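Local coordinates for uncharacterized protein AF_0924 (Archaeoglobus fulgidus, PDB 3DT5) that is of unknown function but is probably a membrane protein, of which this calcium-binding, mostly helical piece is the C-terminal domain, at residues K17-R22 / K110-L115; P29-F34 / V100-F105; Q42-I47 / H69-A74. All coordinates share one frame; numbering follows the deposited sequence.

Contact 1 of 3, residues K17-R22 / K110-L115. With EDO (1,2-ethanediol), chain C.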
loop_
_atom_site.group_PDB
_atom_site.type_symbol
_atom_site.label_atom_id
_atom_site.label_comp_id
_atom_site.label_asym_id
_atom_site.label_seq_id
_atom_site.Cartn_x
_atom_site.Cartn_y
_atom_site.Cartn_z
ATOM N N LYS A 17 15.201 -3.663 13.625
ATOM C CA LYS A 17 15.494 -3.755 12.179
ATOM C C LYS A 17 14.439 -4.533 11.393
ATOM O O LYS A 17 13.982 -4.080 10.346
ATOM C CB LYS A 17 16.869 -4.408 11.956
ATOM C CG LYS A 17 17.254 -4.618 10.482
ATOM C CD LYS A 17 18.067 -3.444 9.933
ATOM C CE LYS A 17 17.177 -2.457 9.174
ATOM N NZ LYS A 17 17.866 -1.132 9.025
ATOM N N ALA A 18 14.059 -5.713 11.881
ATOM C CA ALA A 18 13.054 -6.548 11.187
ATOM C C ALA A 18 11.748 -5.789 10.978
ATOM O O ALA A 18 11.166 -5.778 9.887
ATOM C CB ALA A 18 12.800 -7.860 11.969
ATOM N N ILE A 19 11.295 -5.118 12.024
ATOM C CA ILE A 19 10.055 -4.357 11.937
ATOM C C ILE A 19 10.213 -3.087 11.060
ATOM O O ILE A 19 9.324 -2.785 10.252
ATOM C CB ILE A 19 9.478 -4.140 13.348
ATOM C CG1 ILE A 19 8.096 -3.491 13.318
ATOM C CG2 ILE A 19 10.440 -3.410 14.265
ATOM C CD1 ILE A 19 7.165 -4.243 14.322
ATOM N N GLU A 20 11.362 -2.423 11.152
ATOM C CA GLU A 20 11.684 -1.277 10.285
ATOM C C GLU A 20 11.661 -1.675 8.802
ATOM O O GLU A 20 11.179 -0.912 7.981
ATOM C CB GLU A 20 13.042 -0.648 10.659
ATOM C CG GLU A 20 13.029 0.229 11.951
ATOM C CD GLU A 20 14.440 0.560 12.525
ATOM O OE1 GLU A 20 15.455 0.303 11.842
ATOM O OE2 GLU A 20 14.535 1.082 13.672
ATOM N N ASP A 21 12.175 -2.870 8.462
ATOM C CA ASP A 21 12.176 -3.361 7.066
ATOM C C ASP A 21 10.738 -3.556 6.541
ATOM O O ASP A 21 10.476 -3.262 5.385
ATOM C CB ASP A 21 12.931 -4.679 6.878
ATOM C CG ASP A 21 14.439 -4.530 7.009
ATOM O OD1 ASP A 21 14.941 -3.387 6.994
ATOM O OD2 ASP A 21 15.124 -5.567 7.131
ATOM N N ARG A 22 9.838 -4.068 7.377
ATOM C CA ARG A 22 8.452 -4.208 6.959
ATOM C C ARG A 22 7.877 -2.811 6.616
ATOM O O ARG A 22 7.247 -2.646 5.556
ATOM C CB ARG A 22 7.604 -4.913 8.034
ATOM C CG ARG A 22 8.043 -6.338 8.381
ATOM C CD ARG A 22 7.007 -6.911 9.401
ATOM N NE ARG A 22 5.765 -7.281 8.719
ATOM C CZ ARG A 22 4.573 -7.445 9.304
ATOM N NH1 ARG A 22 4.417 -7.374 10.628
ATOM N NH2 ARG A 22 3.531 -7.760 8.554
ATOM N N LYS A 110 2.413 0.710 15.792
ATOM C CA LYS A 110 2.210 0.529 17.272
ATOM C C LYS A 110 3.216 -0.479 17.834
ATOM O O LYS A 110 3.828 -0.245 18.877
ATOM C CB LYS A 110 0.786 0.097 17.659
ATOM C CG LYS A 110 -0.363 1.046 17.252
ATOM C CD LYS A 110 -1.763 0.638 17.861
ATOM C CE LYS A 110 -2.958 0.683 16.812
ATOM N NZ LYS A 110 -3.370 -0.712 16.151
ATOM N N GLU A 111 3.398 -1.587 17.115
ATOM C CA GLU A 111 4.365 -2.615 17.501
ATOM C C GLU A 111 5.813 -2.098 17.506
ATOM O O GLU A 111 6.626 -2.467 18.382
ATOM C CB GLU A 111 4.201 -3.823 16.575
ATOM C CG GLU A 111 2.812 -4.454 16.780
ATOM C CD GLU A 111 2.555 -5.645 15.867
ATOM O OE1 GLU A 111 2.994 -5.615 14.683
ATOM O OE2 GLU A 111 1.880 -6.578 16.312
ATOM N N TYR A 112 6.131 -1.257 16.528
ATOM C CA TYR A 112 7.434 -0.637 16.466
ATOM C C TYR A 112 7.690 0.222 17.717
ATOM O O TYR A 112 8.768 0.142 18.324
ATOM C CB TYR A 112 7.555 0.241 15.203
ATOM C CG TYR A 112 8.914 0.919 15.190
ATOM C CD1 TYR A 112 10.042 0.220 14.768
ATOM C CD2 TYR A 112 9.079 2.214 15.690
ATOM C CE1 TYR A 112 11.301 0.796 14.786
ATOM C CE2 TYR A 112 10.351 2.817 15.719
ATOM C CZ TYR A 112 11.450 2.079 15.263
ATOM O OH TYR A 112 12.719 2.616 15.274
ATOM N N TYR A 113 6.704 1.041 18.095
ATOM C CA TYR A 113 6.825 1.909 19.260
ATOM C C TYR A 113 6.777 1.141 20.580
ATOM O O TYR A 113 7.422 1.530 21.540
ATOM C CB TYR A 113 5.746 2.995 19.250
ATOM C CG TYR A 113 5.779 3.923 18.053
ATOM C CD1 TYR A 113 6.978 4.467 17.593
ATOM C CD2 TYR A 113 4.591 4.282 17.393
ATOM C CE1 TYR A 113 6.995 5.349 16.483
ATOM C CE2 TYR A 113 4.589 5.141 16.304
ATOM C CZ TYR A 113 5.789 5.674 15.846
ATOM O OH TYR A 113 5.776 6.541 14.763
ATOM N N THR A 114 6.019 0.047 20.628
ATOM C CA THR A 114 5.980 -0.833 21.799
ATOM C C THR A 114 7.361 -1.376 22.060
ATOM O O THR A 114 7.806 -1.433 23.203
ATOM C CB THR A 114 5.022 -2.015 21.563
ATOM O OG1 THR A 114 3.709 -1.495 21.386
ATOM C CG2 THR A 114 5.015 -3.026 22.746
ATOM N N LEU A 115 8.020 -1.786 20.977
ATOM C CA LEU A 115 9.351 -2.359 21.034
ATOM C C LEU A 115 10.405 -1.279 21.282
ATOM O O LEU A 115 11.285 -1.468 22.124
ATOM C CB LEU A 115 9.660 -3.145 19.750
ATOM C CG LEU A 115 11.001 -3.893 19.667
ATOM C CD1 LEU A 115 11.063 -5.011 20.710
ATOM C CD2 LEU A 115 11.260 -4.462 18.246
HETATM C C1 EDO C . 0.399 -6.170 11.709
HETATM O O1 EDO C . -0.637 -6.912 12.351
HETATM C C2 EDO C . 0.629 -6.825 10.340
HETATM O O2 EDO C . 1.458 -7.937 10.550
#
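Ile19 and Tyr112 face each other where helix 16-35 and helix 88-116 run antiparallel, their CA atoms 6.4 Å apart and the axes of the two short segments inclined at 157°. The apolar part of the contact centres on Ile19, whose two branches reach different partners. Its CG2 methyl lies at the edge of the Tyr112 ring, near the ring plane, 3.7 Å from Tyr112 CD1, and more loosely meets CD2 of Leu115. CG1 stands anti to the backbone N (chi1 -173°), and the CD1 methyl beyond it lies 3.7 Å from Glu111 CB, the two side chains crossing at about a right angle. Leu16, one turn before Glu20, also touches Tyr112 and Leu115, and Val108 adds to the packing round Ile19.

One hydrogen bond joins segments 17-22 and 110-115. In the Glu20 conformer described, one of two deposited, Tyr112 OH donates to Glu20 OE2 over 2.9 Å, meeting the carboxylate on its anti side, 17° out of the plane; the bond may therefore not be permanent. Glu20 CG comes 3.4 Å from Tyr112 CE1, so the aliphatic part of Glu20 touches the ring at a slant while the carboxylate takes the hydroxyl's bond. The same caveat applies to OE1, which has a long salt bridge of 4.0 Å with Lys17 NZ.

Charged groups lie at the other border. Arg22 NH1 and NH2 both donate to O2 of an ethanediol molecule, probably from the crystallisation liquor, while Arg22 NE bonds to Leu57 O. Glu111 OE1 stands 4.6 Å from Arg22 NH1, an approach of opposite charges without contact. Apolar contacts round Ile19 plus a single side-chain hydrogen bond imply a modest surface seam that relies on both kinds of interaction, with polar groups at its borders.

Contact 2 of 3, residues P29-F34 / V100-F105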
loop_
_atom_site.group_PDB
_atom_site.type_symbol
_atom_site.label_atom_id
_atom_site.label_comp_id
_atom_site.label_asym_id
_atom_site.label_seq_id
_atom_site.Cartn_x
_atom_site.Cartn_y
_atom_site.Cartn_z
ATOM N N PRO A 29 6.120 2.271 1.149
ATOM C CA PRO A 29 6.042 2.461 -0.308
ATOM C C PRO A 29 4.688 2.134 -0.912
ATOM O O PRO A 29 4.268 2.825 -1.827
ATOM C CB PRO A 29 7.137 1.544 -0.887
ATOM C CG PRO A 29 7.738 0.852 0.248
ATOM C CD PRO A 29 7.189 1.348 1.550
ATOM N N LEU A 30 4.000 1.086 -0.436
ATOM C CA LEU A 30 2.726 0.725 -1.087
ATOM C C LEU A 30 1.652 1.783 -0.750
ATOM O O LEU A 30 0.840 2.188 -1.636
ATOM C CB LEU A 30 2.245 -0.653 -0.575
ATOM C CG LEU A 30 1.030 -1.225 -1.346
ATOM C CD1 LEU A 30 1.352 -1.337 -2.873
ATOM C CD2 LEU A 30 0.713 -2.620 -0.767
ATOM N N ILE A 31 1.635 2.220 0.519
ATOM C CA ILE A 31 0.733 3.329 0.911
ATOM C C ILE A 31 0.980 4.588 0.027
ATOM O O ILE A 31 0.009 5.189 -0.507
ATOM C CB ILE A 31 0.796 3.646 2.458
ATOM C CG1 ILE A 31 0.208 2.466 3.258
ATOM C CG2 ILE A 31 0.009 4.944 2.796
ATOM C CD1 ILE A 31 0.539 2.505 4.781
ATOM N N LYS A 32 2.232 5.027 -0.077
ATOM C CA LYS A 32 2.580 6.160 -0.954
ATOM C C LYS A 32 2.152 5.978 -2.411
ATOM O O LYS A 32 1.662 6.901 -3.022
ATOM C CB LYS A 32 4.066 6.461 -0.873
ATOM C CG LYS A 32 4.373 7.142 0.468
ATOM C CD LYS A 32 5.584 8.023 0.433
ATOM C CE LYS A 32 6.828 7.236 0.760
ATOM N NZ LYS A 32 7.869 7.976 1.593
ATOM N N ALA A 33 2.370 4.808 -2.981
ATOM C CA ALA A 33 1.963 4.540 -4.373
ATOM C C ALA A 33 0.490 4.809 -4.617
ATOM O O ALA A 33 0.113 5.142 -5.742
ATOM C CB ALA A 33 2.300 3.044 -4.771
ATOM N N PHE A 34 -0.345 4.616 -3.594
ATOM C CA PHE A 34 -1.802 4.817 -3.748
ATOM C C PHE A 34 -2.354 6.067 -3.070
ATOM O O PHE A 34 -3.555 6.275 -3.072
ATOM C CB PHE A 34 -2.544 3.553 -3.273
ATOM C CG PHE A 34 -2.402 2.417 -4.256
ATOM C CD1 PHE A 34 -3.243 2.347 -5.361
ATOM C CD2 PHE A 34 -1.374 1.485 -4.125
ATOM C CE1 PHE A 34 -3.094 1.293 -6.304
ATOM C CE2 PHE A 34 -1.221 0.444 -5.063
ATOM C CZ PHE A 34 -2.087 0.370 -6.150
ATOM N N VAL A 100 -7.390 -2.557 4.397
ATOM C CA VAL A 100 -6.655 -3.559 5.208
ATOM C C VAL A 100 -5.167 -3.205 5.374
ATOM O O VAL A 100 -4.634 -3.328 6.469
ATOM C CB VAL A 100 -6.796 -5.012 4.655
ATOM C CG1 VAL A 100 -5.995 -5.993 5.512
ATOM C CG2 VAL A 100 -8.279 -5.428 4.681
ATOM N N LEU A 101 -4.504 -2.800 4.294
ATOM C CA LEU A 101 -3.120 -2.335 4.371
ATOM C C LEU A 101 -2.929 -1.218 5.424
ATOM O O LEU A 101 -1.973 -1.219 6.230
ATOM C CB LEU A 101 -2.724 -1.804 2.986
ATOM C CG LEU A 101 -1.379 -1.042 2.813
ATOM C CD1 LEU A 101 -0.241 -2.012 2.947
ATOM C CD2 LEU A 101 -1.364 -0.375 1.392
ATOM N N TRP A 102 -3.849 -0.250 5.413
ATOM C CA TRP A 102 -3.774 0.859 6.354
ATOM C C TRP A 102 -3.950 0.332 7.794
ATOM O O TRP A 102 -3.177 0.663 8.697
ATOM C CB TRP A 102 -4.840 1.921 6.044
ATOM C CG TRP A 102 -4.697 3.083 7.013
ATOM C CD1 TRP A 102 -5.495 3.376 8.120
ATOM C CD2 TRP A 102 -3.639 4.042 7.014
ATOM N NE1 TRP A 102 -4.990 4.498 8.763
ATOM C CE2 TRP A 102 -3.864 4.924 8.107
ATOM C CE3 TRP A 102 -2.549 4.286 6.159
ATOM C CZ2 TRP A 102 -3.011 5.999 8.387
ATOM C CZ3 TRP A 102 -1.697 5.366 6.451
ATOM C CH2 TRP A 102 -1.945 6.202 7.547
ATOM N N GLU A 103 -4.955 -0.499 8.044
ATOM C CA GLU A 103 -5.109 -1.070 9.398
ATOM C C GLU A 103 -3.844 -1.827 9.849
ATOM O O GLU A 103 -3.375 -1.675 11.005
ATOM C CB GLU A 103 -6.363 -1.943 9.491
ATOM C CG GLU A 103 -7.693 -1.168 9.269
ATOM C CD GLU A 103 -7.860 0.097 10.141
ATOM O OE1 GLU A 103 -8.233 1.185 9.610
ATOM O OE2 GLU A 103 -7.637 0.008 11.370
ATOM N N GLU A 104 -3.291 -2.659 8.972
ATOM C CA GLU A 104 -2.041 -3.390 9.336
ATOM C C GLU A 104 -0.905 -2.432 9.626
ATOM O O GLU A 104 -0.158 -2.624 10.559
ATOM C CB GLU A 104 -1.530 -4.330 8.240
ATOM C CG GLU A 104 -2.321 -5.588 8.119
ATOM C CD GLU A 104 -1.579 -6.709 7.441
ATOM O OE1 GLU A 104 -2.132 -7.820 7.553
ATOM O OE2 GLU A 104 -0.514 -6.551 6.754
ATOM N N PHE A 105 -0.752 -1.443 8.766
ATOM C CA PHE A 105 0.284 -0.430 8.924
ATOM C C PHE A 105 0.214 0.207 10.307
ATOM O O PHE A 105 1.225 0.326 10.964
ATOM C CB PHE A 105 0.161 0.623 7.807
ATOM C CG PHE A 105 1.034 1.856 8.005
ATOM C CD1 PHE A 105 2.425 1.754 8.057
ATOM C CD2 PHE A 105 0.443 3.115 8.131
ATOM C CE1 PHE A 105 3.246 2.910 8.213
ATOM C CE2 PHE A 105 1.256 4.294 8.315
ATOM C CZ PHE A 105 2.654 4.173 8.327
#
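Segments 29-34 and 100-105 run roughly antiparallel, their axes 139° apart and 10.7 Å away at closest approach, with the CA atoms of Ile31 and Trp102 nearest across them. Ile31 carries most of the contact. Its CD1 methyl sits over one face of the Phe105 ring, offset toward the rim at CG, in a CH-pi contact 3.7 Å from the centroid and 27° off the ring normal. The same methyl is 3.8 Å from Trp102 CE3, and Phe105 CD2 in turn lies over a face of the Trp102 ring, so the methyl touches two rings that are themselves in contact. With CG1 anti to the carbonyl carbon (chi1 -67°), Ile31 also sets CG1 3.7 Å from Leu101 CD2. All five touching residues are buried, and they form part of the hydrophobic interface of an antiparallel pair of long helices, close to the centre of the domain. An alanine at Ile31 would probably open a gap between the Phe105 face and Trp102 CE3 and leave Leu101 CD2 less firmly held. On the flank, Leu101 CD2 packs 3.7 Å from Leu30 CG, the two side chains crossing obliquely. Leu62 of helix 60-65 further covers Leu101, and Pro123 touches both Trp102 and Phe105.

Contact 3 of 3, residues Q42-I47 / H69-A74. With CA (calcium ion), chain B.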
loop_
_atom_site.group_PDB
_atom_site.type_symbol
_atom_site.label_atom_id
_atom_site.label_comp_id
_atom_site.label_asym_id
_atom_site.label_seq_id
_atom_site.Cartn_x
_atom_site.Cartn_y
_atom_site.Cartn_z
ATOM N N GLN A 42 8.252 4.032 -13.555
ATOM C CA GLN A 42 8.584 2.783 -12.876
ATOM C C GLN A 42 7.563 2.410 -11.792
ATOM O O GLN A 42 7.631 1.319 -11.232
ATOM C CB GLN A 42 9.977 2.876 -12.256
ATOM C CG GLN A 42 11.103 2.756 -13.280
ATOM C CD GLN A 42 11.276 4.039 -14.063
ATOM O OE1 GLN A 42 11.345 5.135 -13.492
ATOM N NE2 GLN A 42 11.327 3.917 -15.377
ATOM N N THR A 43 6.625 3.304 -11.504
ATOM C CA THR A 43 5.680 3.088 -10.414
ATOM C C THR A 43 4.810 1.842 -10.573
ATOM O O THR A 43 4.644 1.106 -9.617
ATOM C CB THR A 43 4.799 4.308 -10.166
ATOM O OG1 THR A 43 5.669 5.424 -9.945
ATOM C CG2 THR A 43 3.920 4.121 -8.862
ATOM N N GLU A 44 4.240 1.601 -11.752
ATOM C CA GLU A 44 3.415 0.390 -11.875
ATOM C C GLU A 44 4.264 -0.849 -11.607
ATOM O O GLU A 44 3.796 -1.803 -10.955
ATOM C CB GLU A 44 2.807 0.308 -13.291
ATOM C CG GLU A 44 1.786 1.415 -13.606
ATOM C CD GLU A 44 0.814 1.007 -14.733
ATOM O OE1 GLU A 44 0.854 -0.161 -15.199
ATOM O OE2 GLU A 44 -0.010 1.846 -15.160
ATOM N N ASP A 45 5.506 -0.865 -12.122
ATOM C CA ASP A 45 6.370 -2.028 -11.900
ATOM C C ASP A 45 6.786 -2.150 -10.426
ATOM O O ASP A 45 6.891 -3.288 -9.875
ATOM C CB ASP A 45 7.604 -2.007 -12.788
ATOM C CG ASP A 45 7.278 -2.243 -14.261
ATOM O OD1 ASP A 45 6.400 -3.082 -14.589
ATOM O OD2 ASP A 45 7.918 -1.570 -15.085
ATOM N N GLU A 46 7.006 -1.011 -9.773
ATOM C CA GLU A 46 7.279 -1.028 -8.329
ATOM C C GLU A 46 6.118 -1.588 -7.501
ATOM O O GLU A 46 6.336 -2.358 -6.583
ATOM C CB GLU A 46 7.681 0.355 -7.797
ATOM C CG GLU A 46 9.010 0.871 -8.349
ATOM C CD GLU A 46 9.163 2.377 -8.138
ATOM O OE1 GLU A 46 8.246 3.003 -7.539
ATOM O OE2 GLU A 46 10.189 2.932 -8.574
ATOM N N ILE A 47 4.880 -1.227 -7.842
ATOM C CA ILE A 47 3.727 -1.829 -7.216
ATOM C C ILE A 47 3.687 -3.338 -7.518
ATOM O O ILE A 47 3.458 -4.139 -6.608
ATOM C CB ILE A 47 2.389 -1.148 -7.681
ATOM C CG1 ILE A 47 2.357 0.332 -7.210
ATOM C CG2 ILE A 47 1.131 -1.910 -7.151
ATOM C CD1 ILE A 47 1.270 1.102 -7.864
ATOM N N HIS A 69 -1.947 -8.979 -9.052
ATOM C CA HIS A 69 -1.685 -8.327 -10.327
ATOM C C HIS A 69 -2.198 -6.904 -10.275
ATOM O O HIS A 69 -3.190 -6.637 -9.622
ATOM C CB HIS A 69 -2.396 -9.050 -11.472
ATOM C CG HIS A 69 -1.947 -10.462 -11.677
ATOM N ND1 HIS A 69 -0.700 -10.784 -12.165
ATOM C CD2 HIS A 69 -2.579 -11.643 -11.464
ATOM C CE1 HIS A 69 -0.576 -12.100 -12.233
ATOM N NE2 HIS A 69 -1.698 -12.646 -11.802
ATOM N N PHE A 70 -1.546 -5.984 -10.972
ATOM C CA PHE A 70 -1.988 -4.582 -10.912
ATOM C C PHE A 70 -1.796 -3.845 -12.257
ATOM O O PHE A 70 -2.695 -3.113 -12.682
ATOM C CB PHE A 70 -1.236 -3.804 -9.820
ATOM C CG PHE A 70 -1.516 -2.316 -9.854
ATOM C CD1 PHE A 70 -2.753 -1.828 -9.435
ATOM C CD2 PHE A 70 -0.569 -1.424 -10.369
ATOM C CE1 PHE A 70 -3.032 -0.441 -9.501
ATOM C CE2 PHE A 70 -0.853 -0.038 -10.439
ATOM C CZ PHE A 70 -2.091 0.425 -9.991
ATOM N N LYS A 71 -0.625 -4.019 -12.863
ATOM C CA LYS A 71 -0.178 -3.260 -14.043
ATOM C C LYS A 71 -1.245 -3.115 -15.117
ATOM O O LYS A 71 -1.427 -2.038 -15.677
ATOM C CB LYS A 71 0.947 -4.025 -14.754
ATOM C CG LYS A 71 2.317 -3.768 -14.272
ATOM C CD LYS A 71 3.336 -4.558 -15.118
ATOM C CE LYS A 71 3.451 -4.035 -16.547
ATOM N NZ LYS A 71 4.775 -3.355 -16.831
ATOM N N PHE A 72 -1.859 -4.235 -15.491
ATOM C CA PHE A 72 -2.782 -4.196 -16.598
ATOM C C PHE A 72 -4.229 -3.934 -16.184
ATOM O O PHE A 72 -5.139 -4.073 -16.993
ATOM C CB PHE A 72 -2.600 -5.454 -17.457
ATOM C CG PHE A 72 -1.208 -5.577 -18.021
ATOM C CD1 PHE A 72 -0.717 -4.619 -18.915
ATOM C CD2 PHE A 72 -0.361 -6.619 -17.628
ATOM C CE1 PHE A 72 0.597 -4.709 -19.442
ATOM C CE2 PHE A 72 0.969 -6.725 -18.132
ATOM C CZ PHE A 72 1.442 -5.777 -19.053
ATOM N N LYS A 73 -4.434 -3.520 -14.939
ATOM C CA LYS A 73 -5.774 -3.254 -14.432
ATOM C C LYS A 73 -6.049 -1.778 -14.302
ATOM O O LYS A 73 -7.196 -1.373 -14.113
ATOM C CB LYS A 73 -6.000 -3.877 -13.029
ATOM C CG LYS A 73 -5.599 -5.344 -12.834
ATOM C CD LYS A 73 -6.351 -6.248 -13.685
ATOM C CE LYS A 73 -6.663 -7.503 -12.879
ATOM N NZ LYS A 73 -5.890 -8.614 -13.391
ATOM N N ALA A 74 -5.010 -0.953 -14.402
ATOM C CA ALA A 74 -5.171 0.484 -14.120
ATOM C C ALA A 74 -4.047 1.292 -14.778
ATOM O O ALA A 74 -3.048 0.723 -15.177
ATOM C CB ALA A 74 -5.174 0.714 -12.594
HETATM CA CA CA B . -1.266 0.156 -16.521
#
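Glu44 and Lys71 meet at a calcium ion, which takes the carboxylate of one and the backbone carbonyl of the other. The Glu44 carboxylate is bidentate, OE1 and OE2 each 2.5 Å from the calcium. The loop supplies two backbone carbonyls, with Lys71 O 2.4 Å and Ala74 O 2.3 Å from the ion, and Asp75 OD1 completes the protein ligands. Two oxygen pairs are consequently close without being hydrogen-bonded: Glu44 OE1 and Lys71 O are 3.0 Å apart, and Glu44 OE2 and Ala74 O 3.2 Å, in each case because both bind the metal. The cation would be expected to offset the repulsion among these oxygens.

The Lys71 side chain turns to a different acid. Its NZ donates to Asp45 OD1 in a salt bridge of 2.8 Å, reaching the oxygen on its syn side, 18° out of the carboxylate plane. The chain bends at chi3 (69°) and again at chi4, which brings NZ to Asp45 while Lys71 CD passes 3.4 Å from the same oxygen. Lys71 thus gives its carbonyl to the calcium and its ammonium to the helix. The backbone N-H groups of Phe70 and Lys71 are both satisfied by Glu48 OE2, one turn beyond Glu44, which anchors the loop to the same helix.

Beside these polar bonds, farther along helix 43-52, lies an apolar contact. Ile47 CD1 is 3.5 Å from Phe70 CE2, and Ile47 CG2 reaches the CD2 side of the ring. Phe70 also meets Phe34, Trp83 and Trp94 edge-to-face, tying the loop to the aromatic interior. The site lies where the first turns of helix 43-52 face the loop leading from helix 60-65 into strand 74-75, with strand 83-85 and the end of helix 16-35 packed against Ile47.

How the contacts relate
Contacts 1 and 2 are successive points on one antiparallel pair, helix 16-35 with helix 88-116, their centres about 15 Å apart and their nearest atoms about 5 Å. Contact 1 lies at the surface, its centre about 17 Å from that of the chain, whereas the centre of contact 2 is about 3 Å from it. Contact 3, on helix 43-52 and the loop before strand 74-75, lies across the chain centre from contact 1, about 27 Å centre to centre. In sequence contact 1 encloses contact 2, and contact 2 encloses contact 3. The helix pair carries contacts 1 and 2; contact 3 joins it by packing of Phe70 and Ile47 on Phe34 and Ala33, Phe34 CZ lying 3.6 Å from Phe70 CE1.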